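Local structure of nucleoside-diphosphate-sugar pyrophosphorylase (Vibrio cholerae, 4EVW) at residues Ala161-Ile166 / Glu202-Pro207. The protein probably belongs to the nucleotidyltransferases that join a sugar phosphate to a nucleoside triphosphate, making nucleoside-diphosphate sugars and releasing pyrophosphate. The protein carries 1 engineered substitution. Residues are numbered along the deposited sequence; the frame is centred on the assembly and turned at random.
Sequences AEKNPI and ELYIAP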
loop_
_atom_site.group_PDB
_atom_site.type_symbol
_atom_site.label_atom_id
_atom_site.label_comp_id
_atom_site.label_asym_id
_atom_site.label_seq_id
_atom_site.Cartn_x
_atom_site.Cartn_y
_atom_site.Cartn_z
ATOM N N ALA A 161 14.180 -4.125 -3.185
ATOM C CA ALA A 161 14.958 -2.904 -2.985
ATOM C C ALA A 161 14.021 -1.740 -3.273
ATOM O O ALA A 161 13.184 -1.829 -4.169
ATOM C CB ALA A 161 16.145 -2.868 -3.940
ATOM N N GLU A 162 14.144 -0.652 -2.523
ATOM C CA GLU A 162 13.261 0.482 -2.756
ATOM C C GLU A 162 13.761 1.447 -3.829
ATOM O O GLU A 162 12.956 2.080 -4.504
ATOM C CB GLU A 162 13.000 1.248 -1.456
ATOM C CG GLU A 162 11.958 2.367 -1.581
ATOM C CD GLU A 162 10.528 1.858 -1.727
ATOM O OE1 GLU A 162 10.270 0.686 -1.380
ATOM O OE2 GLU A 162 9.654 2.640 -2.171
ATOM N N LYS A 163 15.071 1.579 -4.006
ATOM C CA LYS A 163 15.552 2.497 -5.038
ATOM C C LYS A 163 16.569 1.849 -5.954
ATOM O O LYS A 163 16.860 2.354 -7.035
ATOM C CB LYS A 163 16.172 3.746 -4.406
ATOM C CG LYS A 163 15.325 4.394 -3.324
ATOM C CD LYS A 163 14.551 5.605 -3.815
ATOM C CE LYS A 163 13.743 6.200 -2.672
ATOM N NZ LYS A 163 12.445 6.751 -3.142
ATOM N N ASN A 164 17.119 0.728 -5.516
ATOM C CA ASN A 164 18.096 0.030 -6.322
ATOM C C ASN A 164 17.369 -0.878 -7.312
ATOM O O ASN A 164 16.560 -1.715 -6.914
ATOM C CB ASN A 164 19.022 -0.774 -5.416
ATOM C CG ASN A 164 20.166 -1.397 -6.171
ATOM O OD1 ASN A 164 20.552 -0.919 -7.238
ATOM N ND2 ASN A 164 20.729 -2.463 -5.616
ATOM N N PRO A 165 17.622 -0.692 -8.623
ATOM C CA PRO A 165 17.008 -1.479 -9.703
ATOM C C PRO A 165 17.604 -2.865 -9.834
ATOM O O PRO A 165 18.271 -3.170 -10.821
ATOM C CB PRO A 165 17.297 -0.656 -10.952
ATOM C CG PRO A 165 17.433 0.716 -10.443
ATOM C CD PRO A 165 18.218 0.536 -9.171
ATOM N N ILE A 166 17.351 -3.708 -8.848
ATOM C CA ILE A 166 17.881 -5.054 -8.865
ATOM C C ILE A 166 17.155 -5.961 -9.861
ATOM O O ILE A 166 17.494 -7.133 -9.989
ATOM C CB ILE A 166 17.790 -5.659 -7.464
ATOM C CG1 ILE A 166 16.334 -5.648 -6.997
ATOM C CG2 ILE A 166 18.628 -4.833 -6.491
ATOM C CD1 ILE A 166 16.129 -6.285 -5.650
ATOM N N GLU A 202 13.503 7.135 5.955
ATOM C CA GLU A 202 12.142 6.756 5.578
ATOM C C GLU A 202 11.925 5.255 5.727
ATOM O O GLU A 202 12.827 4.458 5.481
ATOM C CB GLU A 202 11.834 7.164 4.133
ATOM C CG GLU A 202 11.689 8.664 3.906
ATOM C CD GLU A 202 13.024 9.374 3.772
ATOM O OE1 GLU A 202 14.066 8.689 3.691
ATOM O OE2 GLU A 202 13.029 10.622 3.734
ATOM N N LEU A 203 10.714 4.880 6.118
ATOM C CA LEU A 203 10.383 3.476 6.316
ATOM C C LEU A 203 9.345 3.014 5.297
ATOM O O LEU A 203 8.149 3.275 5.441
ATOM C CB LEU A 203 9.868 3.271 7.742
ATOM C CG LEU A 203 10.848 3.678 8.844
ATOM C CD1 LEU A 203 10.206 3.472 10.213
ATOM C CD2 LEU A 203 12.117 2.846 8.723
ATOM N N TYR A 204 9.827 2.330 4.267
ATOM C CA TYR A 204 8.983 1.827 3.188
ATOM C C TYR A 204 8.605 0.365 3.400
ATOM O O TYR A 204 9.281 -0.357 4.130
ATOM C CB TYR A 204 9.718 1.986 1.862
ATOM C CG TYR A 204 10.091 3.417 1.559
ATOM C CD1 TYR A 204 9.110 4.408 1.477
ATOM C CD2 TYR A 204 11.419 3.786 1.354
ATOM C CE1 TYR A 204 9.445 5.730 1.197
ATOM C CE2 TYR A 204 11.763 5.107 1.074
ATOM C CZ TYR A 204 10.770 6.072 0.995
ATOM O OH TYR A 204 11.101 7.377 0.711
ATOM N N ILE A 205 7.537 -0.071 2.738
ATOM C CA ILE A 205 7.060 -1.444 2.881
ATOM C C ILE A 205 7.888 -2.513 2.162
ATOM O O ILE A 205 8.193 -3.553 2.740
ATOM C CB ILE A 205 5.602 -1.587 2.371
ATOM C CG1 ILE A 205 4.680 -0.592 3.089
ATOM C CG2 ILE A 205 5.124 -3.039 2.578
ATOM C CD1 ILE A 205 4.129 -1.077 4.403
ATOM N N ALA A 206 8.239 -2.268 0.901
ATOM C CA ALA A 206 8.980 -3.257 0.119
ATOM C C ALA A 206 10.195 -3.874 0.820
ATOM O O ALA A 206 10.377 -5.090 0.792
ATOM C CB ALA A 206 9.385 -2.661 -1.239
ATOM N N PRO A 207 11.039 -3.051 1.458
ATOM C CA PRO A 207 12.219 -3.590 2.151
ATOM C C PRO A 207 11.887 -4.623 3.233
ATOM O O PRO A 207 12.707 -5.485 3.551
ATOM C CB PRO A 207 12.867 -2.343 2.753
ATOM C CG PRO A 207 12.526 -1.281 1.771
ATOM C CD PRO A 207 11.078 -1.578 1.426
HETATM O O HOH W 1 7.705 0.061 -0.769
#
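Glu162 crosses Tyr204 at about a right angle and brings its carboxylate over one face of the ring, an example of a carboxylate stacking on an aromatic residue without any direct hydrogen bond between the two. The methylene does the closest touching, with Glu162 CG 3.3 Å from Tyr204 CD2. The carboxylate follows over the CG end of the ring, its plane only 19° from that of the ring, and Glu162 OE2 lies 3.8 Å above the ring plane, displaced toward the rim. With CG anti to the backbone N (chi1 -174°), that methylene is carried to the ring; the bend at chi2 (72°) then places CD near CG and CB of Tyr204.

The other oxygen turns to the backbone that follows Tyr204. Glu162 OE1 sits 3.5 Å from Ala206 CB. Glu162 OE1 also accepts a hydrogen bond from a water 2.7 Å away. That water in turn accepts one from Ala206 N at 2.9 Å, so the link between carboxylate and peptide N-H is indirect. Lys163, poorly ordered, brings NZ only to 4.1 Å from Tyr204 OH.

Further out, Ala206 O is hydrogen-bonded to Thr160 OG1, a direct tie from the 202-207 loop to strand 157-161, while Ile205 packs on helix 87-100 and strand 174-177. The arrangement is a partly buried, water-bridged loop-to-loop contact, joining the loop between strands 157-161 and 169-172 to the segment leading into helix 208-214 in an alpha/beta fold built on a mixed sheet, consistent with a nucleotidyltransferase.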